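Local coordinates for putative periplasmic protein (PDB 3KN3) that binds glutathione through a periplasmic binding protein fold and may serve as the solute receptor of a tungstate-type ABC transporter, at residues A[75-80]-A[220-225]; A[67-72]-A[204-209]; A[96-101]-A[108-113]; A[149-154]-A[159-164]. All coordinates share one frame; numbering follows the deposited sequence.

Contact 1 of 4, residues A[75-80]-A[220-225]; sequences GIDRTP and GAKQFI. With ACY (acetic acid), chain F.
Asp-77 takes the chain round a sharp corner with a left-handed backbone (phi 63°), and its carbonyl O ends up at 3.8 Å from the methyl CD1 of Ile-225. The same oxygen is spoken for: Thr-79 OG1 donates to Asp-77 O over 2.7 Å, coming in from above the carbonyl plane, so the corner is braced from within. Thr-79 suits this place because its hydroxyl closes the turn while still lying against Ile-225 CG2, at 3.4 Å. Ile-225, reaching out from helix 218-229, divides its branches. With CG1 anti to the carbonyl carbon (chi1 -76°), CG2 is left anti to the backbone N and lies against threonine, while CD1 at the end of the other branch meets Asp-77 CB at 4.0 Å. The carboxylate itself is turned to Tyr-218, whose OH is hydrogen-bonded to OD1; Lys-222 merely brings CD alongside, its NZ being 6.6 Å from Asp-77 OD1. Arg-78 points the other way, off the helix, where NE forms a salt bridge with Glu-66. Its NH1 donates to OXT of an acetic acid molecule, probably from the crystallisation liquor, at 3.2 Å, a fairly straight bond (158°) at the guanidinium edge. An alanine at Arg-78 is likely to leave the Glu-66 carboxylate without its charged mate and the acetic acid without its donor. The corner thus sorts its chemistry by direction: Ile-225 supplies apolar packing on the helix side, where Tyr-218 holds the aspartate's charge, one internal bond engages the corner carbonyl, and the arginine's charge alone goes to the far side.

Contact 2 of 4, residues A[67-72]-A[204-209]; sequences LEYVEK and SIMAVN
Tyr-69 bonds its OH to the backbone O of Leu-47, which satisfies its one polar side-chain atom and lets the ring be buried against Met-206 of the strand. Val-70, next to it on the same helical turn, is presented to Met-206 as well. Met-206, modelled as selenomethionine, holds CG anti to its carbonyl carbon (chi1 -65°) and runs extended from there, so the long flexible chain bridges the space between strand and helix. Its selenium comes obliquely to the tyrosine ring, 3.7 Å from CD2 of Tyr-69, while the two side chains slide past each other in opposite senses. This is a Met-aromatic contact, with SE 5.0 Å from the centroid of the Tyr-69 ring. The terminal methyl goes on to Val-70, which crosses at about a right angle; Met-206 CE and Val-70 CG2 stand only 3.3 Å apart, a tight fit. Helix and strand run nearly parallel, 19° apart with axes 10.7 Å from each other: the layered packing of helix 63-72 on a sheet in a lobe of a periplasmic binding protein.

Contact 3 of 4, residues A[96-101]-A[108-113]; sequences QKFTGM and KLIEKE
Leu-109 carries its CG opposite the backbone N (chi1 -173°), which sends CD2 across to Phe-98, whose own CG stands anti to its carbonyl carbon (chi1 -60°) and so brings the ring's far rim up to helix 103-113. Leu-109 CD2 lies 3.7 Å from Phe-98 CE2, approaching the ring obliquely, and Ile-110 CG1 reaches Phe-98 CZ at 3.8 Å with the two side chains crossing at about a right angle. Beyond this pair, Met-101, a selenomethionine in the model, extends along its chain until CE is 3.9 Å from Leu-109 CD2, so a single leucine methyl serves both the ring and the selenomethionine methyl. Leucine fits because its branched end can touch both partners at once. The chain between the helices makes a type II beta turn from Phe-98 to Met-101, where Gly-100 adopts a positive phi (83°) that would jam a CB against the preceding carbonyl. Just before it, Gln-96 O takes both N and OG1 of Thr-99 from the same face of its plane, tying Thr-99 back to Gln-96. Lys-97 sets CG above one face of the Phe-98 ring, toward the rim, and bends at its last torsion to offer NZ to Glu-113 in a salt bridge whose hydrogen bond is weak and whose OE1 position is less sure. With a serine at Lys-97, Glu-113 is likely to lose its cationic mate and the ring rim its aliphatic neighbour. On the inner side, Phe-98 and Ile-110 both rest on Leu-168 of a central strand.

Contact 4 of 4, residues A[149-154]-A[159-164]; sequences IEAGQG and INIAEE
Ile-161 CD1 is the one atom on which this contact turns, set between Ala-151 CB at 3.6 Å and Gln-153 CG at 4.2 Å. It gets there because CG1 stands anti to the carbonyl carbon (chi1 -72°) and the chain runs on extended, carrying the methyl from the helix surface to the loop opposite. Ala-151 points its methyl toward the helix, and a small side chain is what the spacing accepts: the backbones come within 7.7 Å between Ala-151 CA and Ile-161 CA. Gln-153 crosses the isoleucine at about a right angle and is bent at its second torsion (chi2 -93°), so that its aliphatic CG does the touching while the amide leads elsewhere. Apolar carbon thus meets apolar carbon, although all three residues are partly exposed. Between the two contacting residues Gly-152 takes a positive phi (61°), a conformation that favours glycine, and its bend turns both Ala-151 and Gln-153 to the same helix. Gly-154 then stands at the N-cap of helix 155-164. The loop has a second duty, for Gln-153 O accepts a hydrogen bond from NE of Arg-120, a residue of the glutathione site, and so may help to set that arginine in its place. Behind the contact, Ala-151 and Ile-161 both rest on Val-118 of the neighbouring parallel strand. Strand 148-150, this helix and strand 168-172 together make a beta-alpha-beta crossover passing over strand 117-119, with a glycine-rich turn beside the binding site.

In the fold
Contacts 1 and 2 share one sheet and touch directly: the strands at 75-80 pair with strand 202-208, whose Ile-205 packs on helix 218-229 and Met-206 on helix 63-72, so the two helices lie on opposite faces of it. Contacts 3 and 4 lie on the other side of the chain's centre, about 34 to 40 Å away between centres, and are nested in the long loops that contacts 1 and 2 close. None is wholly core. Contacts 1, 2 and 3 combine buried apolar residues with more exposed residues at their edges, whereas contact 4 is a surface contact of a few carbons. Charge gathers at the margins of 1 and 3; contact 2 relies on selenium and methyl packing, and contact 4 alone adjoins a glutathione-binding arginine.

Contact 1 of 4, residues A[75-80]-A[220-225]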
loop_
_atom_site.group_PDB
_atom_site.type_symbol
_atom_site.label_atom_id
_atom_site.label_comp_id
_atom_site.label_asym_id
_atom_site.label_seq_id
_atom_site.Cartn_x
_atom_site.Cartn_y
_atom_site.Cartn_z
ATOM N N GLY A 75 7.424 -18.270 -4.499
ATOM C CA GLY A 75 8.282 -17.318 -3.820
ATOM C C GLY A 75 8.644 -17.760 -2.418
ATOM O O GLY A 75 7.899 -18.501 -1.777
ATOM N N ILE A 76 9.798 -17.309 -1.942
ATOM C CA ILE A 76 10.213 -17.549 -0.565
ATOM C C ILE A 76 10.695 -16.242 0.036
ATOM O O ILE A 76 10.873 -15.256 -0.678
ATOM C CB ILE A 76 11.350 -18.561 -0.488
ATOM C CG1 ILE A 76 12.586 -18.042 -1.219
ATOM C CG2 ILE A 76 10.926 -19.908 -1.068
ATOM C CD1 ILE A 76 13.774 -19.011 -1.156
ATOM N N ASP A 77 10.876 -16.235 1.353
ATOM C CA ASP A 77 11.475 -15.107 2.076
ATOM C C ASP A 77 10.656 -13.830 1.978
ATOM O O ASP A 77 11.199 -12.724 1.942
ATOM C CB ASP A 77 12.912 -14.870 1.612
ATOM C CG ASP A 77 13.809 -16.066 1.871
ATOM O OD1 ASP A 77 14.839 -16.207 1.180
ATOM O OD2 ASP A 77 13.478 -16.879 2.759
ATOM N N ARG A 78 9.341 -13.999 1.950
ATOM C CA ARG A 78 8.410 -12.876 1.922
ATOM C C ARG A 78 8.779 -11.855 3.006
ATOM O O ARG A 78 8.915 -12.197 4.174
ATOM C CB ARG A 78 6.974 -13.408 2.054
ATOM C CG ARG A 78 6.004 -12.522 2.798
ATOM C CD ARG A 78 5.350 -11.491 1.901
ATOM N NE ARG A 78 3.895 -11.538 2.009
ATOM C CZ ARG A 78 3.188 -10.865 2.911
ATOM N NH1 ARG A 78 3.794 -10.086 3.800
ATOM N NH2 ARG A 78 1.871 -10.975 2.922
ATOM N N THR A 79 8.957 -10.607 2.596
ATOM C CA THR A 79 9.546 -9.570 3.433
ATOM C C THR A 79 8.838 -8.231 3.187
ATOM O O THR A 79 8.952 -7.657 2.111
ATOM C CB THR A 79 11.059 -9.416 3.096
ATOM O OG1 THR A 79 11.774 -10.600 3.484
ATOM C CG2 THR A 79 11.671 -8.183 3.766
ATOM N N PRO A 80 8.089 -7.727 4.184
ATOM C CA PRO A 80 7.343 -6.480 3.980
ATOM C C PRO A 80 8.185 -5.214 4.080
ATOM O O PRO A 80 9.096 -5.127 4.905
ATOM C CB PRO A 80 6.314 -6.499 5.112
ATOM C CG PRO A 80 6.255 -7.923 5.560
ATOM C CD PRO A 80 7.656 -8.419 5.405
ATOM N N GLY A 220 21.911 -12.832 -4.985
ATOM C CA GLY A 220 21.583 -11.436 -5.165
ATOM C C GLY A 220 20.269 -11.093 -4.485
ATOM O O GLY A 220 20.143 -10.043 -3.866
ATOM N N ALA A 221 19.291 -11.984 -4.595
ATOM C CA ALA A 221 17.987 -11.758 -3.982
ATOM C C ALA A 221 18.072 -11.693 -2.455
ATOM O O ALA A 221 17.552 -10.762 -1.821
ATOM C CB ALA A 221 16.994 -12.841 -4.430
ATOM N N LYS A 222 18.729 -12.683 -1.858
ATOM C CA LYS A 222 18.859 -12.718 -0.409
ATOM C C LYS A 222 19.654 -11.507 0.122
ATOM O O LYS A 222 19.347 -10.947 1.181
ATOM C CB LYS A 222 19.487 -14.045 0.030
ATOM C CG LYS A 222 19.890 -14.106 1.475
ATOM C CD LYS A 222 18.749 -14.510 2.396
ATOM C CE LYS A 222 19.240 -14.581 3.852
ATOM N NZ LYS A 222 20.667 -15.076 3.961
ATOM N N GLN A 223 20.661 -11.084 -0.630
ATOM C CA GLN A 223 21.438 -9.921 -0.225
ATOM C C GLN A 223 20.569 -8.665 -0.156
ATOM O O GLN A 223 20.606 -7.912 0.816
ATOM C CB GLN A 223 22.603 -9.703 -1.178
ATOM C CG GLN A 223 23.488 -8.536 -0.807
ATOM C CD GLN A 223 24.540 -8.250 -1.876
ATOM O OE1 GLN A 223 25.373 -9.104 -2.177
ATOM N NE2 GLN A 223 24.489 -7.052 -2.462
ATOM N N PHE A 224 19.774 -8.448 -1.191
ATOM C CA PHE A 224 18.893 -7.300 -1.220
ATOM C C PHE A 224 17.883 -7.342 -0.083
ATOM O O PHE A 224 17.612 -6.334 0.562
ATOM C CB PHE A 224 18.162 -7.253 -2.548
ATOM C CG PHE A 224 17.196 -6.133 -2.648
ATOM C CD1 PHE A 224 17.640 -4.824 -2.621
ATOM C CD2 PHE A 224 15.846 -6.379 -2.776
ATOM C CE1 PHE A 224 16.749 -3.778 -2.724
ATOM C CE2 PHE A 224 14.950 -5.338 -2.881
ATOM C CZ PHE A 224 15.401 -4.036 -2.854
ATOM N N ILE A 225 17.325 -8.518 0.157
ATOM C CA ILE A 225 16.348 -8.676 1.222
ATOM C C ILE A 225 16.983 -8.424 2.589
ATOM O O ILE A 225 16.391 -7.771 3.444
ATOM C CB ILE A 225 15.681 -10.076 1.164
ATOM C CG1 ILE A 225 14.655 -10.133 0.032
ATOM C CG2 ILE A 225 15.042 -10.436 2.491
ATOM C CD1 ILE A 225 14.120 -11.525 -0.207
HETATM C C ACY F . 2.360 -8.032 6.656
HETATM O O ACY F . 2.959 -7.703 7.711
HETATM O OXT ACY F . 2.046 -9.209 6.365
HETATM C CH3 ACY F . 1.996 -6.963 5.667
#

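Contact 2 of 4, residues A[67-72]-A[204-209]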
loop_
_atom_site.group_PDB
_atom_site.type_symbol
_atom_site.label_atom_id
_atom_site.label_comp_id
_atom_site.label_asym_id
_atom_site.label_seq_id
_atom_site.Cartn_x
_atom_site.Cartn_y
_atom_site.Cartn_z
ATOM N N LEU A 67 0.439 -14.570 -0.433
ATOM C CA LEU A 67 0.401 -15.762 0.409
ATOM C C LEU A 67 0.183 -17.048 -0.404
ATOM O O LEU A 67 0.833 -18.058 -0.159
ATOM C CB LEU A 67 -0.640 -15.599 1.518
ATOM C CG LEU A 67 -0.440 -14.346 2.383
ATOM C CD1 LEU A 67 -0.936 -14.586 3.805
ATOM C CD2 LEU A 67 1.021 -13.885 2.411
ATOM N N GLU A 68 -0.724 -16.990 -1.373
ATOM C CA GLU A 68 -0.891 -18.059 -2.354
ATOM C C GLU A 68 0.447 -18.416 -2.959
ATOM O O GLU A 68 0.826 -19.587 -3.044
ATOM C CB GLU A 68 -1.764 -17.565 -3.499
ATOM C CG GLU A 68 -3.124 -17.127 -3.092
ATOM C CD GLU A 68 -4.131 -18.195 -3.373
ATOM O OE1 GLU A 68 -5.292 -18.039 -2.940
ATOM O OE2 GLU A 68 -3.748 -19.192 -4.031
ATOM N N TYR A 69 1.132 -17.371 -3.413
ATOM C CA TYR A 69 2.398 -17.475 -4.106
ATOM C C TYR A 69 3.398 -18.290 -3.299
ATOM O O TYR A 69 3.952 -19.266 -3.800
ATOM C CB TYR A 69 2.946 -16.071 -4.341
ATOM C CG TYR A 69 3.940 -15.937 -5.468
ATOM C CD1 TYR A 69 3.558 -16.168 -6.781
ATOM C CD2 TYR A 69 5.252 -15.535 -5.222
ATOM C CE1 TYR A 69 4.446 -16.023 -7.816
ATOM C CE2 TYR A 69 6.148 -15.390 -6.242
ATOM C CZ TYR A 69 5.743 -15.636 -7.546
ATOM O OH TYR A 69 6.628 -15.489 -8.586
ATOM N N VAL A 70 3.623 -17.881 -2.052
ATOM C CA VAL A 70 4.534 -18.587 -1.146
ATOM C C VAL A 70 4.132 -20.042 -1.011
ATOM O O VAL A 70 4.941 -20.960 -1.144
ATOM C CB VAL A 70 4.473 -17.975 0.256
ATOM C CG1 VAL A 70 5.393 -18.735 1.212
ATOM C CG2 VAL A 70 4.817 -16.509 0.195
ATOM N N GLU A 71 2.855 -20.228 -0.731
ATOM C CA GLU A 71 2.245 -21.540 -0.638
ATOM C C GLU A 71 2.530 -22.455 -1.835
ATOM O O GLU A 71 2.979 -23.592 -1.660
ATOM C CB GLU A 71 0.746 -21.351 -0.503
ATOM C CG GLU A 71 0.006 -22.621 -0.346
ATOM C CD GLU A 71 -0.926 -22.542 0.815
ATOM O OE1 GLU A 71 -1.272 -23.608 1.355
ATOM O OE2 GLU A 71 -1.287 -21.407 1.199
ATOM N N LYS A 72 2.242 -21.954 -3.039
ATOM C CA LYS A 72 2.422 -22.703 -4.283
ATOM C C LYS A 72 3.884 -23.110 -4.477
ATOM O O LYS A 72 4.189 -24.025 -5.244
ATOM C CB LYS A 72 1.963 -21.851 -5.479
ATOM C CG LYS A 72 0.802 -22.425 -6.313
ATOM C CD LYS A 72 -0.555 -21.860 -5.888
ATOM C CE LYS A 72 -0.943 -20.629 -6.689
ATOM N NZ LYS A 72 -1.218 -20.971 -8.109
ATOM N N SER A 204 5.424 -6.109 -0.509
ATOM C CA SER A 204 6.184 -7.309 -0.200
ATOM C C SER A 204 7.212 -7.658 -1.255
ATOM O O SER A 204 6.899 -7.679 -2.443
ATOM C CB SER A 204 5.242 -8.494 -0.043
ATOM O OG SER A 204 4.371 -8.295 1.045
ATOM N N ILE A 205 8.436 -7.939 -0.806
ATOM C CA ILE A 205 9.479 -8.474 -1.661
ATOM C C ILE A 205 9.523 -9.954 -1.406
ATOM O O ILE A 205 9.494 -10.381 -0.260
ATOM C CB ILE A 205 10.857 -7.905 -1.307
ATOM C CG1 ILE A 205 10.835 -6.388 -1.368
ATOM C CG2 ILE A 205 11.928 -8.416 -2.271
ATOM C CD1 ILE A 205 12.084 -5.770 -0.826
HETATM N N MSE A 206 9.562 -10.743 -2.470
HETATM C CA MSE A 206 9.808 -12.174 -2.337
HETATM C C MSE A 206 10.879 -12.595 -3.326
HETATM O O MSE A 206 10.943 -12.078 -4.446
HETATM C CB MSE A 206 8.540 -12.985 -2.590
HETATM C CG MSE A 206 7.452 -12.759 -1.560
HETATM SE SE MSE A 206 5.722 -13.458 -2.157
HETATM C CE MSE A 206 4.694 -13.268 -0.524
ATOM N N ALA A 207 11.710 -13.536 -2.908
ATOM C CA ALA A 207 12.725 -14.095 -3.773
ATOM C C ALA A 207 12.127 -15.190 -4.614
ATOM O O ALA A 207 11.235 -15.915 -4.188
ATOM C CB ALA A 207 13.888 -14.639 -2.971
ATOM N N VAL A 208 12.633 -15.297 -5.829
ATOM C CA VAL A 208 12.253 -16.384 -6.683
ATOM C C VAL A 208 12.859 -17.664 -6.108
ATOM O O VAL A 208 14.043 -17.716 -5.794
ATOM C CB VAL A 208 12.679 -16.091 -8.160
ATOM C CG1 VAL A 208 12.907 -17.370 -8.942
ATOM C CG2 VAL A 208 11.625 -15.228 -8.828
ATOM N N ASN A 209 12.033 -18.687 -5.948
ATOM C CA ASN A 209 12.487 -19.954 -5.395
ATOM C C ASN A 209 13.588 -20.614 -6.217
ATOM O O ASN A 209 13.344 -21.055 -7.334
ATOM C CB ASN A 209 11.312 -20.913 -5.274
ATOM C CG ASN A 209 11.652 -22.138 -4.458
ATOM O OD1 ASN A 209 12.812 -22.354 -4.101
ATOM N ND2 ASN A 209 10.642 -22.948 -4.156
#

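Contact 3 of 4, residues A[96-101]-A[108-113]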
loop_
_atom_site.group_PDB
_atom_site.type_symbol
_atom_site.label_atom_id
_atom_site.label_comp_id
_atom_site.label_asym_id
_atom_site.label_seq_id
_atom_site.Cartn_x
_atom_site.Cartn_y
_atom_site.Cartn_z
ATOM N N GLN A 96 -11.255 17.570 15.103
ATOM C CA GLN A 96 -11.597 17.560 16.524
ATOM C C GLN A 96 -12.411 16.335 16.920
ATOM O O GLN A 96 -12.178 15.740 17.965
ATOM C CB GLN A 96 -12.357 18.831 16.910
ATOM C CG GLN A 96 -11.466 20.031 17.037
ATOM C CD GLN A 96 -10.184 19.690 17.762
ATOM O OE1 GLN A 96 -9.101 19.735 17.179
ATOM N NE2 GLN A 96 -10.300 19.315 19.033
ATOM N N LYS A 97 -13.346 15.953 16.062
ATOM C CA LYS A 97 -14.261 14.845 16.328
ATOM C C LYS A 97 -13.609 13.529 16.788
ATOM O O LYS A 97 -14.164 12.826 17.639
ATOM C CB LYS A 97 -15.117 14.579 15.087
ATOM C CG LYS A 97 -16.341 13.731 15.358
ATOM C CD LYS A 97 -17.133 13.541 14.079
ATOM C CE LYS A 97 -18.558 13.110 14.367
ATOM N NZ LYS A 97 -19.336 14.171 15.060
ATOM N N PHE A 98 -12.449 13.204 16.213
ATOM C CA PHE A 98 -11.794 11.917 16.433
ATOM C C PHE A 98 -10.502 12.005 17.238
ATOM O O PHE A 98 -9.830 10.994 17.443
ATOM C CB PHE A 98 -11.498 11.234 15.098
ATOM C CG PHE A 98 -12.725 10.951 14.276
ATOM C CD1 PHE A 98 -12.815 11.392 12.957
ATOM C CD2 PHE A 98 -13.796 10.253 14.818
ATOM C CE1 PHE A 98 -13.953 11.131 12.194
ATOM C CE2 PHE A 98 -14.937 9.993 14.058
ATOM C CZ PHE A 98 -15.012 10.429 12.745
ATOM N N THR A 99 -10.147 13.196 17.709
ATOM C CA THR A 99 -8.863 13.345 18.391
ATOM C C THR A 99 -8.691 12.325 19.534
ATOM O O THR A 99 -9.597 12.111 20.348
ATOM C CB THR A 99 -8.634 14.778 18.903
ATOM O OG1 THR A 99 -9.677 15.121 19.811
ATOM C CG2 THR A 99 -8.641 15.765 17.746
ATOM N N GLY A 100 -7.528 11.679 19.567
ATOM C CA GLY A 100 -7.250 10.687 20.586
ATOM C C GLY A 100 -7.798 9.307 20.273
ATOM O O GLY A 100 -7.482 8.352 20.964
HETATM N N MSE A 101 -8.611 9.182 19.228
HETATM C CA MSE A 101 -9.265 7.900 18.978
HETATM C C MSE A 101 -8.496 6.930 18.090
HETATM O O MSE A 101 -7.706 7.326 17.242
HETATM C CB MSE A 101 -10.654 8.119 18.430
HETATM C CG MSE A 101 -11.598 8.742 19.425
HETATM SE SE MSE A 101 -13.386 8.850 18.613
HETATM C CE MSE A 101 -14.209 10.153 19.818
ATOM N N LYS A 108 -16.668 3.085 14.674
ATOM C CA LYS A 108 -17.856 2.890 15.509
ATOM C C LYS A 108 -18.654 4.180 15.624
ATOM O O LYS A 108 -19.881 4.165 15.564
ATOM C CB LYS A 108 -17.465 2.405 16.908
ATOM C CG LYS A 108 -17.586 0.901 17.094
ATOM C CD LYS A 108 -16.425 0.312 17.899
ATOM C CE LYS A 108 -16.469 -1.220 17.898
ATOM N NZ LYS A 108 -15.127 -1.845 18.138
ATOM N N LEU A 109 -17.945 5.292 15.797
ATOM C CA LEU A 109 -18.580 6.587 15.938
ATOM C C LEU A 109 -19.267 6.987 14.638
ATOM O O LEU A 109 -20.373 7.507 14.640
ATOM C CB LEU A 109 -17.548 7.650 16.322
ATOM C CG LEU A 109 -18.156 9.015 16.669
ATOM C CD1 LEU A 109 -19.238 8.846 17.734
ATOM C CD2 LEU A 109 -17.079 10.007 17.126
ATOM N N ILE A 110 -18.574 6.755 13.535
ATOM C CA ILE A 110 -19.093 7.010 12.208
ATOM C C ILE A 110 -20.405 6.262 12.008
ATOM O O ILE A 110 -21.390 6.830 11.543
ATOM C CB ILE A 110 -18.066 6.594 11.132
ATOM C CG1 ILE A 110 -16.951 7.633 11.045
ATOM C CG2 ILE A 110 -18.718 6.438 9.787
ATOM C CD1 ILE A 110 -15.719 7.158 10.296
ATOM N N GLU A 111 -20.423 4.994 12.389
ATOM C CA GLU A 111 -21.645 4.218 12.297
ATOM C C GLU A 111 -22.744 4.779 13.196
ATOM O O GLU A 111 -23.860 5.043 12.742
ATOM C CB GLU A 111 -21.379 2.764 12.650
ATOM C CG GLU A 111 -22.556 1.877 12.363
ATOM C CD GLU A 111 -22.295 0.449 12.739
ATOM O OE1 GLU A 111 -21.670 0.235 13.802
ATOM O OE2 GLU A 111 -22.711 -0.456 11.978
ATOM N N LYS A 112 -22.418 4.951 14.471
ATOM C CA LYS A 112 -23.360 5.487 15.451
ATOM C C LYS A 112 -24.001 6.795 14.974
ATOM O O LYS A 112 -25.224 6.918 14.927
ATOM C CB LYS A 112 -22.675 5.665 16.819
ATOM C CG LYS A 112 -23.551 6.285 17.912
ATOM C CD LYS A 112 -23.080 5.879 19.317
ATOM C CE LYS A 112 -22.529 7.056 20.126
ATOM N NZ LYS A 112 -23.591 7.873 20.780
ATOM N N GLU A 113 -23.177 7.766 14.604
ATOM C CA GLU A 113 -23.706 9.051 14.165
ATOM C C GLU A 113 -24.134 9.033 12.702
ATOM O O GLU A 113 -24.692 10.005 12.201
ATOM C CB GLU A 113 -22.690 10.164 14.427
ATOM C CG GLU A 113 -22.357 10.321 15.899
ATOM C CD GLU A 113 -21.500 11.529 16.167
ATOM O OE1 GLU A 113 -21.115 12.199 15.190
ATOM O OE2 GLU A 113 -21.212 11.814 17.347
#

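Contact 4 of 4, residues A[149-154]-A[159-164]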
loop_
_atom_site.group_PDB
_atom_site.type_symbol
_atom_site.label_atom_id
_atom_site.label_comp_id
_atom_site.label_asym_id
_atom_site.label_seq_id
_atom_site.Cartn_x
_atom_site.Cartn_y
_atom_site.Cartn_z
ATOM N N ILE A 149 -21.487 4.760 1.184
ATOM C CA ILE A 149 -21.613 4.896 -0.257
ATOM C C ILE A 149 -20.400 4.281 -0.998
ATOM O O ILE A 149 -19.245 4.513 -0.628
ATOM C CB ILE A 149 -21.827 6.389 -0.653
ATOM C CG1 ILE A 149 -23.293 6.777 -0.482
ATOM C CG2 ILE A 149 -21.448 6.657 -2.113
ATOM C CD1 ILE A 149 -23.791 6.680 0.937
ATOM N N GLU A 150 -20.683 3.484 -2.028
ATOM C CA GLU A 150 -19.658 2.919 -2.908
ATOM C C GLU A 150 -19.625 3.688 -4.233
ATOM O O GLU A 150 -20.563 3.628 -5.020
ATOM C CB GLU A 150 -19.918 1.430 -3.152
ATOM C CG GLU A 150 -20.682 0.745 -2.013
ATOM C CD GLU A 150 -20.245 -0.694 -1.769
ATOM O OE1 GLU A 150 -21.119 -1.555 -1.526
ATOM O OE2 GLU A 150 -19.027 -0.963 -1.817
ATOM N N ALA A 151 -18.543 4.422 -4.459
ATOM C CA ALA A 151 -18.379 5.258 -5.647
ATOM C C ALA A 151 -18.097 4.477 -6.938
ATOM O O ALA A 151 -18.593 4.830 -8.007
ATOM C CB ALA A 151 -17.271 6.269 -5.416
ATOM N N GLY A 152 -17.288 3.426 -6.838
ATOM C CA GLY A 152 -16.811 2.724 -8.018
ATOM C C GLY A 152 -16.008 3.686 -8.879
ATOM O O GLY A 152 -16.342 3.930 -10.040
ATOM N N GLN A 153 -14.954 4.251 -8.297
ATOM C CA GLN A 153 -14.168 5.266 -8.978
ATOM C C GLN A 153 -12.728 5.180 -8.533
ATOM O O GLN A 153 -12.417 4.567 -7.499
ATOM C CB GLN A 153 -14.683 6.669 -8.639
ATOM C CG GLN A 153 -16.104 6.981 -9.063
ATOM C CD GLN A 153 -16.167 7.627 -10.426
ATOM O OE1 GLN A 153 -15.520 7.172 -11.364
ATOM N NE2 GLN A 153 -16.945 8.697 -10.544
ATOM N N GLY A 154 -11.852 5.815 -9.311
ATOM C CA GLY A 154 -10.458 5.955 -8.937
ATOM C C GLY A 154 -10.351 6.735 -7.644
ATOM O O GLY A 154 -11.265 7.475 -7.285
ATOM N N ILE A 159 -12.368 10.849 -3.586
ATOM C CA ILE A 159 -12.083 11.951 -2.674
ATOM C C ILE A 159 -12.993 13.143 -2.996
ATOM O O ILE A 159 -13.534 13.801 -2.107
ATOM C CB ILE A 159 -10.608 12.389 -2.733
ATOM C CG1 ILE A 159 -9.690 11.252 -2.278
ATOM C CG2 ILE A 159 -10.385 13.603 -1.863
ATOM C CD1 ILE A 159 -8.246 11.641 -2.164
ATOM N N ASN A 160 -13.174 13.421 -4.275
ATOM C CA ASN A 160 -14.043 14.532 -4.645
ATOM C C ASN A 160 -15.500 14.283 -4.269
ATOM O O ASN A 160 -16.212 15.200 -3.853
ATOM C CB ASN A 160 -13.897 14.883 -6.127
ATOM C CG ASN A 160 -12.555 15.535 -6.434
ATOM O OD1 ASN A 160 -12.076 16.391 -5.674
ATOM N ND2 ASN A 160 -11.937 15.128 -7.544
ATOM N N ILE A 161 -15.936 13.038 -4.402
ATOM C CA ILE A 161 -17.279 12.693 -3.985
ATOM C C ILE A 161 -17.425 12.892 -2.484
ATOM O O ILE A 161 -18.422 13.465 -2.044
ATOM C CB ILE A 161 -17.626 11.260 -4.371
ATOM C CG1 ILE A 161 -17.836 11.154 -5.886
ATOM C CG2 ILE A 161 -18.864 10.803 -3.651
ATOM C CD1 ILE A 161 -17.771 9.723 -6.394
ATOM N N ALA A 162 -16.438 12.436 -1.700
ATOM C CA ALA A 162 -16.502 12.600 -0.245
ATOM C C ALA A 162 -16.596 14.075 0.114
ATOM O O ALA A 162 -17.352 14.467 0.999
ATOM C CB ALA A 162 -15.287 11.933 0.484
ATOM N N GLU A 163 -15.813 14.886 -0.578
ATOM C CA GLU A 163 -15.814 16.320 -0.345
ATOM C C GLU A 163 -17.185 16.895 -0.730
ATOM O O GLU A 163 -17.760 17.705 -0.002
ATOM C CB GLU A 163 -14.682 16.973 -1.146
ATOM C CG GLU A 163 -14.345 18.400 -0.753
ATOM C CD GLU A 163 -15.300 19.442 -1.340
ATOM O OE1 GLU A 163 -15.719 19.301 -2.516
ATOM O OE2 GLU A 163 -15.613 20.416 -0.614
ATOM N N GLU A 164 -17.711 16.452 -1.866
ATOM C CA GLU A 164 -18.998 16.942 -2.352
ATOM C C GLU A 164 -20.107 16.675 -1.349
ATOM O O GLU A 164 -20.934 17.545 -1.091
ATOM C CB GLU A 164 -19.348 16.320 -3.708
ATOM C CG GLU A 164 -18.908 17.165 -4.897
ATOM C CD GLU A 164 -18.251 16.352 -6.021
ATOM O OE1 GLU A 164 -18.870 15.383 -6.529
ATOM O OE2 GLU A 164 -17.113 16.705 -6.409
#